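Fucoxanthin chlorophyll a/c-binding protein Lhcq10 (Chaetoceros gracilis, PDB 6L4U) probably harvests light for photosystem I as a membrane antenna protein that binds chlorophyll a, chlorophyll c1 and a fucoxanthin-type carotenoid. Local coordinates at residues 77-82 with 157-162. Numbering follows the deposited sequence.
Sequences IGFLRQ and HYMRGG. With KC1 (Chlorophyll c1), chain B.
Tyr158 lays one face of its ring against Gln82, whose CG stands 3.3 Å from the ring centroid and 9° off the normal, a CH-pi contact. Its CE2 edge meets CD1 of Phe79 at 3.7 Å, the two side chains running alongside each other. The tyrosine CG sits between the backbone N and the carbonyl carbon (chi1 49°), which sets the ring beside the helix and brings CD2 to 3.4 Å from Gly78 O. At Gly78 the backbones come close, CA making a C-H...O contact with Tyr158 O. Segment 77-82 lies on helix 73-102, a long helix of the chlorophyll a/b-binding fold, and 157-162 belongs to the loop following helix 137-153; both border a chlorophyll c1. Met159 SD lies 3.9 Å from Phe79 CD1, an oblique Met-aromatic contact, and 3.6 Å from CHB of the pigment. His157 is sandwiched between the second face of Tyr158 and the pigment's CAA. An alanine in place of Tyr158 would probably open a gap between Gln82 and His157, leaving one face of the imidazole without its backing. Within the type I turn, Met159 N donates to His157 ND1 from well out of the ring plane, while Glu152 takes a hydrogen bond from NE2.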
ATOM      1  N   ILE Z  77      52.705  12.847 -79.890  1.00 70.00           N
ATOM      2  CA  ILE Z  77      53.101  12.926 -81.288  1.00 70.00           C
ATOM      3  C   ILE Z  77      54.333  12.054 -81.537  1.00 70.00           C
ATOM      4  O   ILE Z  77      54.623  11.711 -82.688  1.00 70.00           O
ATOM      5  CB  ILE Z  77      53.383  14.382 -81.718  1.00 70.00           C
ATOM      6  CG1 ILE Z  77      53.149  14.623 -83.203  1.00 70.00           C
ATOM      7  CG2 ILE Z  77      54.783  14.833 -81.451  1.00 70.00           C
ATOM      8  CD1 ILE Z  77      52.422  15.874 -83.482  1.00 70.00           C
ATOM      9  N   GLY Z  78      55.077  11.697 -80.483  1.00 69.44           N
ATOM     10  CA  GLY Z  78      56.097  10.674 -80.608  1.00 69.44           C
ATOM     11  C   GLY Z  78      55.532   9.283 -80.447  1.00 69.44           C
ATOM     12  O   GLY Z  78      56.115   8.315 -80.943  1.00 69.44           O
ATOM     13  N   PHE Z  79      54.402   9.161 -79.748  1.00 73.23           N
ATOM     14  CA  PHE Z  79      53.675   7.898 -79.719  1.00 73.23           C
ATOM     15  C   PHE Z  79      53.093   7.579 -81.088  1.00 73.23           C
ATOM     16  O   PHE Z  79      53.140   6.427 -81.535  1.00 73.23           O
ATOM     17  CB  PHE Z  79      52.564   7.956 -78.663  1.00 73.23           C
ATOM     18  CG  PHE Z  79      51.871   6.640 -78.425  1.00 73.23           C
ATOM     19  CD1 PHE Z  79      52.338   5.766 -77.463  1.00 73.23           C
ATOM     20  CD2 PHE Z  79      50.735   6.289 -79.147  1.00 73.23           C
ATOM     21  CE1 PHE Z  79      51.704   4.565 -77.236  1.00 73.23           C
ATOM     22  CE2 PHE Z  79      50.105   5.084 -78.931  1.00 73.23           C
ATOM     23  CZ  PHE Z  79      50.586   4.224 -77.976  1.00 73.23           C
ATOM     24  N   LEU Z  80      52.518   8.584 -81.754  1.00 73.25           N
ATOM     25  CA  LEU Z  80      51.933   8.368 -83.071  1.00 73.25           C
ATOM     26  C   LEU Z  80      53.000   8.085 -84.116  1.00 73.25           C
ATOM     27  O   LEU Z  80      52.756   7.322 -85.058  1.00 73.25           O
ATOM     28  CB  LEU Z  80      51.105   9.580 -83.491  1.00 73.25           C
ATOM     29  CG  LEU Z  80      49.845   9.904 -82.695  1.00 73.25           C
ATOM     30  CD1 LEU Z  80      49.148  11.107 -83.300  1.00 73.25           C
ATOM     31  CD2 LEU Z  80      48.928   8.707 -82.651  1.00 73.25           C
ATOM     32  N   ARG Z  81      54.181   8.685 -83.966  1.00 70.59           N
ATOM     33  CA  ARG Z  81      55.275   8.402 -84.887  1.00 70.59           C
ATOM     34  C   ARG Z  81      55.824   7.000 -84.676  1.00 70.59           C
ATOM     35  O   ARG Z  81      56.135   6.306 -85.649  1.00 70.59           O
ATOM     36  CB  ARG Z  81      56.383   9.432 -84.717  1.00 70.59           C
ATOM     37  CG  ARG Z  81      56.137  10.724 -85.443  1.00 70.59           C
ATOM     38  CD  ARG Z  81      57.313  11.652 -85.269  1.00 70.59           C
ATOM     39  NE  ARG Z  81      58.526  11.076 -85.835  1.00 70.59           N
ATOM     40  CZ  ARG Z  81      59.744  11.567 -85.644  1.00 70.59           C
ATOM     41  NH1 ARG Z  81      60.791  10.978 -86.201  1.00 70.59           N
ATOM     42  NH2 ARG Z  81      59.912  12.654 -84.905  1.00 70.59           N
ATOM     43  N   GLN Z  82      55.953   6.572 -83.416  1.00 72.81           N
ATOM     44  CA  GLN Z  82      56.418   5.220 -83.119  1.00 72.81           C
ATOM     45  C   GLN Z  82      55.443   4.186 -83.639  1.00 72.81           C
ATOM     46  O   GLN Z  82      55.845   3.136 -84.142  1.00 72.81           O
ATOM     47  CB  GLN Z  82      56.423   4.948 -81.643  1.00 72.81           C
ATOM     48  CG  GLN Z  82      57.365   4.016 -80.997  1.00 72.81           C
ATOM     49  CD  GLN Z  82      58.425   3.238 -81.714  1.00 72.81           C
ATOM     50  OE1 GLN Z  82      58.291   2.583 -82.744  1.00 72.81           O
ATOM     51  NE2 GLN Z  82      59.602   3.415 -81.139  1.00 72.81           N
ATOM     52  N   HIS Z 157      63.203   6.947 -74.655  1.00 74.30           N
ATOM     53  CA  HIS Z 157      61.838   6.638 -75.038  1.00 74.30           C
ATOM     54  C   HIS Z 157      61.286   7.684 -75.990  1.00 74.30           C
ATOM     55  O   HIS Z 157      61.653   8.860 -75.943  1.00 74.30           O
ATOM     56  CB  HIS Z 157      60.945   6.543 -73.805  1.00 74.30           C
ATOM     57  CG  HIS Z 157      59.668   5.801 -74.041  1.00 74.30           C
ATOM     58  ND1 HIS Z 157      58.466   6.442 -74.244  1.00 74.30           N
ATOM     59  CD2 HIS Z 157      59.399   4.476 -74.068  1.00 74.30           C
ATOM     60  CE1 HIS Z 157      57.513   5.542 -74.405  1.00 74.30           C
ATOM     61  NE2 HIS Z 157      58.052   4.341 -74.300  1.00 74.30           N
ATOM     62  N   TYR Z 158      60.374   7.237 -76.839  1.00 74.85           N
ATOM     63  CA  TYR Z 158      59.818   8.056 -77.900  1.00 74.85           C
ATOM     64  C   TYR Z 158      58.806   9.076 -77.400  1.00 74.85           C
ATOM     65  O   TYR Z 158      58.504  10.028 -78.127  1.00 74.85           O
ATOM     66  CB  TYR Z 158      59.179   7.153 -78.951  1.00 74.85           C
ATOM     67  CG  TYR Z 158      58.241   6.107 -78.391  1.00 74.85           C
ATOM     68  CD1 TYR Z 158      58.707   4.845 -78.005  1.00 74.85           C
ATOM     69  CD2 TYR Z 158      56.883   6.371 -78.266  1.00 74.85           C
ATOM     70  CE1 TYR Z 158      57.840   3.886 -77.524  1.00 74.85           C
ATOM     71  CE2 TYR Z 158      56.016   5.424 -77.774  1.00 74.85           C
ATOM     72  CZ  TYR Z 158      56.497   4.186 -77.408  1.00 74.85           C
ATOM     73  OH  TYR Z 158      55.627   3.244 -76.920  1.00 74.85           O
ATOM     74  N   MET Z 159      58.274   8.907 -76.184  1.00 75.73           N
ATOM     75  CA  MET Z 159      57.417   9.917 -75.574  1.00 75.73           C
ATOM     76  C   MET Z 159      58.185  10.882 -74.691  1.00 75.73           C
ATOM     77  O   MET Z 159      57.647  11.392 -73.700  1.00 75.73           O
ATOM     78  CB  MET Z 159      56.265   9.285 -74.795  1.00 75.73           C
ATOM     79  CG  MET Z 159      55.417   8.350 -75.606  1.00 75.73           C
ATOM     80  SD  MET Z 159      53.995   7.832 -74.655  1.00 75.73           S
ATOM     81  CE  MET Z 159      52.991   9.311 -74.801  1.00 75.73           C
ATOM     82  N   ARG Z 160      59.429  11.159 -75.057  1.00 73.70           N
ATOM     83  CA  ARG Z 160      60.386  11.985 -74.340  1.00 73.70           C
ATOM     84  C   ARG Z 160      61.202  12.657 -75.431  1.00 73.70           C
ATOM     85  O   ARG Z 160      60.661  12.917 -76.514  1.00 73.70           O
ATOM     86  CB  ARG Z 160      61.274  11.163 -73.401  1.00 73.70           C
ATOM     87  CG  ARG Z 160      60.562  10.494 -72.227  1.00 73.70           C
ATOM     88  CD  ARG Z 160      60.073  11.508 -71.208  1.00 73.70           C
ATOM     89  NE  ARG Z 160      59.073  10.935 -70.312  1.00 73.70           N
ATOM     90  CZ  ARG Z 160      57.766  11.142 -70.419  1.00 73.70           C
ATOM     91  NH1 ARG Z 160      56.930  10.579 -69.559  1.00 73.70           N
ATOM     92  NH2 ARG Z 160      57.295  11.919 -71.382  1.00 73.70           N
ATOM     93  N   GLY Z 161      62.438  13.053 -75.125  1.00 65.07           N
ATOM     94  CA  GLY Z 161      63.445  13.200 -76.164  1.00 65.07           C
ATOM     95  C   GLY Z 161      63.420  11.963 -77.039  1.00 65.07           C
ATOM     96  O   GLY Z 161      63.607  10.851 -76.549  1.00 65.07           O
ATOM     97  N   GLY Z 162      63.169  12.135 -78.328  1.00 61.81           N
ATOM     98  CA  GLY Z 162      62.495  11.092 -79.074  1.00 61.81           C
ATOM     99  C   GLY Z 162      63.349  10.107 -79.839  1.00 61.81           C
ATOM    100  O   GLY Z 162      63.870   9.146 -79.264  1.00 61.81           O
TER
HETATM  101  NB  KC1 B 311      53.747   2.880 -72.735  1.00 73.80           N
HETATM  102  ND  KC1 B 311      56.761   1.025 -70.774  1.00 73.80           N
HETATM  103  C1A KC1 B 311      57.139   4.192 -70.596  1.00 73.80           C
HETATM  104  C1B KC1 B 311      53.433   4.170 -72.729  1.00 73.80           C
HETATM  105  C1C KC1 B 311      53.481  -0.173 -72.684  1.00 73.80           C
HETATM  106  C1D KC1 B 311      57.168  -0.320 -70.490  1.00 73.80           C
HETATM  107  C2A KC1 B 311      57.346   5.690 -70.396  1.00 73.80           C
HETATM  108  C2B KC1 B 311      52.056   4.491 -73.187  1.00 73.80           C
HETATM  109  C2C KC1 B 311      53.005  -1.568 -72.491  1.00 73.80           C
HETATM  110  C2D KC1 B 311      58.428  -0.465 -69.734  1.00 73.80           C
HETATM  111  C3A KC1 B 311      56.160   6.283 -71.140  1.00 73.80           C
HETATM  112  C3B KC1 B 311      51.539   3.152 -73.523  1.00 73.80           C
HETATM  113  C3C KC1 B 311      54.122  -2.206 -71.777  1.00 73.80           C
HETATM  114  C3D KC1 B 311      58.775   0.962 -69.548  1.00 73.80           C
HETATM  115  C4A KC1 B 311      55.485   5.018 -71.557  1.00 73.80           C
HETATM  116  C4B KC1 B 311      52.674   2.243 -73.214  1.00 73.80           C
HETATM  117  C4C KC1 B 311      55.101  -1.101 -71.659  1.00 73.80           C
HETATM  118  C4D KC1 B 311      57.796   1.721 -70.170  1.00 73.80           C
HETATM  119  CAA KC1 B 311      58.634   6.369 -70.855  1.00 73.80           C
HETATM  120  CAB KC1 B 311      50.199   2.822 -74.059  1.00 73.80           C
HETATM  121  CAC KC1 B 311      54.252  -3.629 -71.295  1.00 73.80           C
HETATM  122  CAD KC1 B 311      59.775   1.881 -68.970  1.00 73.80           C
HETATM  123  CBA KC1 B 311      58.934   7.563 -69.957  1.00 73.80           C
HETATM  124  CBB KC1 B 311      50.042   2.220 -75.215  1.00 73.80           C
HETATM  125  CBC KC1 B 311      53.656  -3.662 -69.904  1.00 73.80           C
HETATM  126  CBD KC1 B 311      59.355   3.262 -69.252  1.00 73.80           C
HETATM  127  CED KC1 B 311      60.253   5.428 -66.217  1.00 73.80           C
HETATM  128  CGA KC1 B 311      60.276   7.390 -69.289  1.00 73.80           C
HETATM  129  CGD KC1 B 311      59.200   3.982 -67.953  1.00 73.80           C
HETATM  130  CHA KC1 B 311      58.073   3.159 -70.015  1.00 73.80           C
HETATM  131  CHB KC1 B 311      54.351   5.197 -72.231  1.00 73.80           C
HETATM  132  CHC KC1 B 311      52.609   0.787 -73.382  1.00 73.80           C
HETATM  133  CHD KC1 B 311      56.359  -1.435 -70.968  1.00 73.80           C
HETATM  134  CMA KC1 B 311      55.243   7.049 -70.193  1.00 73.80           C
HETATM  135  CMB KC1 B 311      51.337   5.805 -73.300  1.00 73.80           C
HETATM  136  CMC KC1 B 311      51.704  -2.206 -72.891  1.00 73.80           C
HETATM  137  CMD KC1 B 311      59.252  -1.597 -69.206  1.00 73.80           C
HETATM  138  NA  KC1 B 311      56.053   3.858 -71.206  1.00 73.80           N
HETATM  139  NC  KC1 B 311      54.704   0.088 -72.179  1.00 73.80           N
HETATM  140  O1A KC1 B 311      60.635   8.164 -68.418  1.00 73.80           O
HETATM  141  O1D KC1 B 311      58.098   4.175 -67.480  1.00 73.80           O
HETATM  142  O2A KC1 B 311      61.156   6.299 -69.674  1.00 73.80           O
HETATM  143  O2D KC1 B 311      60.381   4.473 -67.266  1.00 73.80           O
HETATM  144  OBD KC1 B 311      60.826   1.535 -68.324  1.00 73.80           O
HETATM  145 MG   KC1 B 311      55.405   2.015 -71.923  1.00 73.80          MG